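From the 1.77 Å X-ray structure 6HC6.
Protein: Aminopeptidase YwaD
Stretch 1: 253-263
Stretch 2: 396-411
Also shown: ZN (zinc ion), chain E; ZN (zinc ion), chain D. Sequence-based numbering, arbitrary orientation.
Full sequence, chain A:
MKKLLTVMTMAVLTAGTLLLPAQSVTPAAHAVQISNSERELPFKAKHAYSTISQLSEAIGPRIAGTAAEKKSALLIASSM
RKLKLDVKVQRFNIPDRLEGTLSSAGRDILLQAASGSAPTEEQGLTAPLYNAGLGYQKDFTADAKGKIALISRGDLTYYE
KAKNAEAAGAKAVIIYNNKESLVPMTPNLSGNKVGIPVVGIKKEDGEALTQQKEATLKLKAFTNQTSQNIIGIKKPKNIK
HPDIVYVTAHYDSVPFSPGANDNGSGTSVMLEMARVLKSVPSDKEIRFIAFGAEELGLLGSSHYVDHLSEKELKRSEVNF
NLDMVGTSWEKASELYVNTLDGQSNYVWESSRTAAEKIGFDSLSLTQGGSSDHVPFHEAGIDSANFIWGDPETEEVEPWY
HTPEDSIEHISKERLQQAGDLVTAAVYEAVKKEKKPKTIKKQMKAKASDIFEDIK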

# COMPACT_ATOMS: atom_id res chain seq x y z
N SER A 253 3.87 -2.97 4.75
CA SER A 253 2.99 -4.05 4.30
C SER A 253 1.81 -4.16 5.25
O SER A 253 1.80 -3.56 6.32
N VAL A 254 0.80 -4.93 4.85
CA VAL A 254 -0.40 -5.10 5.67
C VAL A 254 -0.14 -6.13 6.76
O VAL A 254 0.77 -6.97 6.63
N PRO A 255 -0.89 -6.10 7.86
CA PRO A 255 -0.68 -7.08 8.93
C PRO A 255 -0.72 -8.51 8.41
O PRO A 255 -1.51 -8.85 7.53
N PHE A 256 0.14 -9.35 8.99
CA PHE A 256 0.29 -10.77 8.72
C PHE A 256 0.87 -11.05 7.35
O PHE A 256 1.05 -12.22 7.01
N SER A 257 1.19 -10.03 6.56
CA SER A 257 1.81 -10.30 5.27
C SER A 257 3.29 -9.96 5.32
O SER A 257 3.64 -8.82 5.65
N PRO A 258 4.18 -10.89 4.97
CA PRO A 258 5.60 -10.53 4.83
C PRO A 258 5.83 -9.45 3.78
O PRO A 258 6.92 -8.88 3.75
N GLY A 259 4.85 -9.18 2.92
CA GLY A 259 5.00 -8.08 1.98
C GLY A 259 6.18 -8.24 1.05
O GLY A 259 6.86 -7.26 0.72
N ALA A 260 6.46 -9.47 0.64
CA ALA A 260 7.56 -9.68 -0.29
C ALA A 260 7.29 -8.97 -1.61
O ALA A 260 8.12 -8.18 -2.08
N ASN A 261 6.13 -9.23 -2.22
CA ASN A 261 5.79 -8.53 -3.45
C ASN A 261 5.10 -7.17 -3.23
O ASN A 261 5.36 -6.23 -3.99
N ASP A 262 4.21 -7.07 -2.24
CA ASP A 262 3.55 -5.80 -1.88
C ASP A 262 4.09 -5.32 -0.53
O ASP A 262 3.50 -5.62 0.50
N ASN A 263 5.19 -4.56 -0.53
CA ASN A 263 5.88 -4.06 -1.71
C ASN A 263 7.39 -4.10 -1.49
O ASN A 263 8.11 -3.16 -1.82
N VAL A 396 -4.10 -9.25 -10.06
CA VAL A 396 -2.84 -9.56 -9.41
C VAL A 396 -2.91 -10.95 -8.79
O VAL A 396 -3.93 -11.64 -8.88
N GLU A 397 -1.81 -11.36 -8.16
CA GLU A 397 -1.70 -12.71 -7.66
C GLU A 397 -2.68 -12.95 -6.52
O GLU A 397 -3.11 -12.01 -5.85
N PRO A 398 -3.07 -14.21 -6.29
CA PRO A 398 -3.97 -14.52 -5.18
C PRO A 398 -3.34 -14.31 -3.81
O PRO A 398 -4.06 -14.28 -2.81
N TRP A 399 -2.02 -14.14 -3.75
CA TRP A 399 -1.32 -14.06 -2.48
C TRP A 399 -1.30 -12.65 -1.90
O TRP A 399 -0.92 -12.47 -0.74
N TYR A 400 -1.72 -11.66 -2.69
CA TYR A 400 -1.74 -10.26 -2.29
C TYR A 400 -2.47 -10.07 -0.96
O TYR A 400 -3.57 -10.60 -0.76
N HIS A 401 -1.81 -9.37 -0.03
CA HIS A 401 -2.38 -9.03 1.28
C HIS A 401 -2.68 -10.27 2.13
O HIS A 401 -3.57 -10.25 2.98
N THR A 402 -1.92 -11.35 1.94
CA THR A 402 -2.05 -12.57 2.72
C THR A 402 -0.68 -12.97 3.26
O THR A 402 0.35 -12.45 2.81
N PRO A 403 -0.64 -13.89 4.23
CA PRO A 403 0.67 -14.42 4.66
C PRO A 403 1.44 -15.08 3.54
O PRO A 403 2.65 -15.30 3.69
N GLU A 404 0.79 -15.41 2.43
CA GLU A 404 1.51 -16.02 1.32
C GLU A 404 2.17 -15.01 0.39
O GLU A 404 2.76 -15.42 -0.61
N ASP A 405 2.10 -13.70 0.69
CA ASP A 405 2.90 -12.71 -0.03
C ASP A 405 4.33 -12.77 0.50
O ASP A 405 4.82 -11.86 1.18
N SER A 406 5.00 -13.86 0.16
CA SER A 406 6.29 -14.24 0.73
C SER A 406 7.32 -14.37 -0.38
O SER A 406 6.98 -14.41 -1.57
N ILE A 407 8.59 -14.44 0.01
CA ILE A 407 9.65 -14.50 -1.00
C ILE A 407 9.58 -15.78 -1.82
O ILE A 407 10.06 -15.81 -2.95
N GLU A 408 8.96 -16.84 -1.28
CA GLU A 408 8.72 -18.04 -2.07
C GLU A 408 7.97 -17.72 -3.36
O GLU A 408 8.11 -18.44 -4.35
N HIS A 409 7.19 -16.64 -3.37
CA HIS A 409 6.38 -16.29 -4.53
C HIS A 409 6.94 -15.07 -5.26
O HIS A 409 6.19 -14.30 -5.84
N ILE A 410 8.25 -14.90 -5.21
CA ILE A 410 8.94 -13.82 -5.91
C ILE A 410 9.74 -14.47 -7.03
O ILE A 410 10.39 -15.50 -6.82
N SER A 411 9.68 -13.87 -8.23
CA SER A 411 10.44 -14.34 -9.38
C SER A 411 11.57 -13.36 -9.67
O SER A 411 11.33 -12.17 -9.90

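The two zinc ions set the strongest polar terms of this contact. Asp-262, chi1 t with its CA-to-CB bond toward the other stretch, bridges them: OD2 lies 2.0 Å from the chain E ZN and OD1 2.0 Å from the chain D ZN, with water 4 bound to both metals. His-401, chi1 m, completes the link between stretches by placing NE2 2.1 Å from the chain E ZN. Asp-262 OD2 and His-401 NE2 are therefore only 2.9 Å apart, held there because both bind the chain E zinc, not by a hydrogen bond.

Asp-405 supplies the second rule: one carboxylate can receive consecutive backbone N-H groups. Its chi1 t rotamer carries the carboxylate to the backbone at the helix start, where the N atoms of two successive residues meet it: Asn-261 N donates to Asp-405 OD2 at 2.8 Å and Asp-262 N to Asp-405 OD1 at 3.0 Å. Its carbonyl serves as well, since Ala-260 N reaches Asp-405 O at 2.9 Å. Nearby, Asn-261 (t) donates from ND2 to Glu-397 OE1 at 2.8 Å, met by a Glu-397 side chain in chi1 p.

Water 2 fills the space beside this carboxylate, donating to Asp-405 OD1 (2.6 Å), accepting from His-401 N (3.0 Å) and hydrogen-bonding Ser-257 OG (2.6 Å). Water 1 joins the carbonyls of Pro-255 and His-401, the latter weakly.

Packing closes around this polar center. Val-254 (m) points toward stretch 2 and lays CG1 over the His-401 ring face, 3.6 Å from CG1 to the ring centroid, while NE2 at the ring edge binds the zinc. Ala-260 also points in; its small CB sits 3.2 Å from Ser-406 C and 3.9 Å from Ile-410 CG1. Ile-410 (m, m) extends CD1 to 3.8 Å from Asn-261 CB. Farther out, Pro-258 rests its CD 3.4 Å from Pro-403 O.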

# COMPACT_ATOMS: atom_id res chain seq x y z
CB SER A 253 3.73 -5.40 4.21
OG SER A 253 4.02 -5.90 5.50
CB VAL A 254 -1.63 -5.49 4.82
CG1 VAL A 254 -1.90 -4.46 3.70
CG2 VAL A 254 -1.45 -6.89 4.23
CB PRO A 255 -1.84 -6.79 9.89
CG PRO A 255 -2.09 -5.34 9.74
CD PRO A 255 -1.87 -5.06 8.25
CB PHE A 256 -1.03 -11.55 8.85
CG PHE A 256 -1.75 -11.28 10.13
CD1 PHE A 256 -1.24 -11.76 11.33
CD2 PHE A 256 -2.92 -10.53 10.15
CE1 PHE A 256 -1.90 -11.51 12.53
CE2 PHE A 256 -3.57 -10.27 11.33
CZ PHE A 256 -3.06 -10.76 12.53
CB SER A 257 1.14 -9.48 4.17
OG SER A 257 1.90 -9.49 2.97
CB PRO A 258 6.28 -11.84 4.41
CG PRO A 258 5.29 -12.95 4.79
CD PRO A 258 3.93 -12.31 4.67
CB ALA A 260 7.78 -11.18 -0.51
CB ASN A 261 4.90 -9.40 -4.34
CG ASN A 261 4.87 -8.89 -5.75
OD1 ASN A 261 5.93 -8.47 -6.27
ND2 ASN A 261 3.69 -8.85 -6.38
CB ASP A 262 2.01 -5.99 -1.80
CG ASP A 262 1.27 -4.68 -1.68
OD1 ASP A 262 1.87 -3.63 -2.04
OD2 ASP A 262 0.09 -4.69 -1.22
CB ASN A 263 5.42 -2.63 -2.03
CG ASN A 263 6.01 -2.11 -3.33
OD1 ASN A 263 6.25 -2.88 -4.26
ND2 ASN A 263 6.25 -0.80 -3.40
CB VAL A 396 -2.48 -8.49 -8.35
CG1 VAL A 396 -2.22 -7.17 -9.03
CG2 VAL A 396 -3.60 -8.36 -7.34
CB GLU A 397 -0.27 -12.97 -7.18
CG GLU A 397 0.13 -12.13 -5.98
CD GLU A 397 0.77 -10.81 -6.37
OE1 GLU A 397 1.47 -10.23 -5.51
OE2 GLU A 397 0.58 -10.34 -7.52
CB PRO A 398 -4.33 -15.99 -5.41
CG PRO A 398 -3.21 -16.53 -6.23
CD PRO A 398 -2.80 -15.40 -7.13
CB TRP A 399 0.11 -14.58 -2.66
CG TRP A 399 0.10 -15.90 -3.38
CD1 TRP A 399 -0.61 -17.02 -3.04
CD2 TRP A 399 0.82 -16.24 -4.58
NE1 TRP A 399 -0.37 -18.03 -3.93
CE2 TRP A 399 0.50 -17.57 -4.89
CE3 TRP A 399 1.70 -15.54 -5.41
CZ2 TRP A 399 1.03 -18.22 -6.00
CZ3 TRP A 399 2.22 -16.19 -6.50
CH2 TRP A 399 1.89 -17.51 -6.79
CB TYR A 400 -2.40 -9.48 -3.43
CG TYR A 400 -2.95 -8.10 -3.14
CD1 TYR A 400 -2.13 -6.98 -3.20
CD2 TYR A 400 -4.30 -7.91 -2.88
CE1 TYR A 400 -2.64 -5.72 -2.98
CE2 TYR A 400 -4.82 -6.65 -2.65
CZ TYR A 400 -3.98 -5.56 -2.70
OH TYR A 400 -4.47 -4.29 -2.47
CB HIS A 401 -3.63 -8.16 1.13
CG HIS A 401 -3.32 -6.73 0.80
ND1 HIS A 401 -4.27 -5.73 0.86
CD2 HIS A 401 -2.16 -6.13 0.43
CE1 HIS A 401 -3.71 -4.57 0.54
NE2 HIS A 401 -2.43 -4.79 0.26
CB THR A 402 -2.62 -13.74 1.90
OG1 THR A 402 -1.58 -14.29 1.09
CG2 THR A 402 -3.80 -13.31 1.02
CB PRO A 403 0.30 -15.43 5.75
CG PRO A 403 -1.01 -14.95 6.28
CD PRO A 403 -1.73 -14.36 5.10
CB GLU A 404 0.55 -16.92 0.51
CG GLU A 404 -0.05 -18.05 1.32
CD GLU A 404 0.95 -19.14 1.65
OE1 GLU A 404 0.71 -19.89 2.61
OE2 GLU A 404 1.97 -19.23 0.94
CB ASP A 405 2.32 -11.31 0.10
CG ASP A 405 3.07 -10.31 -0.73
OD1 ASP A 405 2.84 -9.10 -0.57
OD2 ASP A 405 3.90 -10.75 -1.54
CB SER A 406 6.17 -15.56 1.48
OG SER A 406 5.86 -16.59 0.54
CB ILE A 407 11.02 -14.31 -0.33
CG1 ILE A 407 12.01 -13.73 -1.34
CG2 ILE A 407 11.53 -15.61 0.28
CD1 ILE A 407 13.32 -13.28 -0.73
CB GLU A 408 7.94 -19.08 -1.22
CG GLU A 408 7.25 -20.15 -2.01
CD GLU A 408 6.61 -21.22 -1.13
OE1 GLU A 408 6.53 -22.38 -1.59
OE2 GLU A 408 6.19 -20.89 -0.00
CB HIS A 409 4.93 -16.06 -4.11
CG HIS A 409 4.25 -17.32 -3.66
ND1 HIS A 409 3.59 -17.43 -2.45
CD2 HIS A 409 4.14 -18.53 -4.26
CE1 HIS A 409 3.11 -18.65 -2.32
NE2 HIS A 409 3.42 -19.34 -3.40
CB ILE A 410 9.86 -13.03 -4.96
CG1 ILE A 410 9.03 -12.14 -4.04
CG2 ILE A 410 10.86 -12.17 -5.75
CD1 ILE A 410 8.33 -11.00 -4.73
CB SER A 411 9.54 -14.46 -10.60
OG SER A 411 10.30 -14.41 -11.79
ZN ZN E . -1.13 -3.25 -0.42
ZN ZN D . 1.46 -1.79 -2.74
O HOH W 1 -1.97 -10.76 5.39
O HOH W 2 0.85 -8.25 0.91
O HOH W 3 -0.14 -2.25 -3.84
O HOH W 4 -0.10 -1.45 -1.42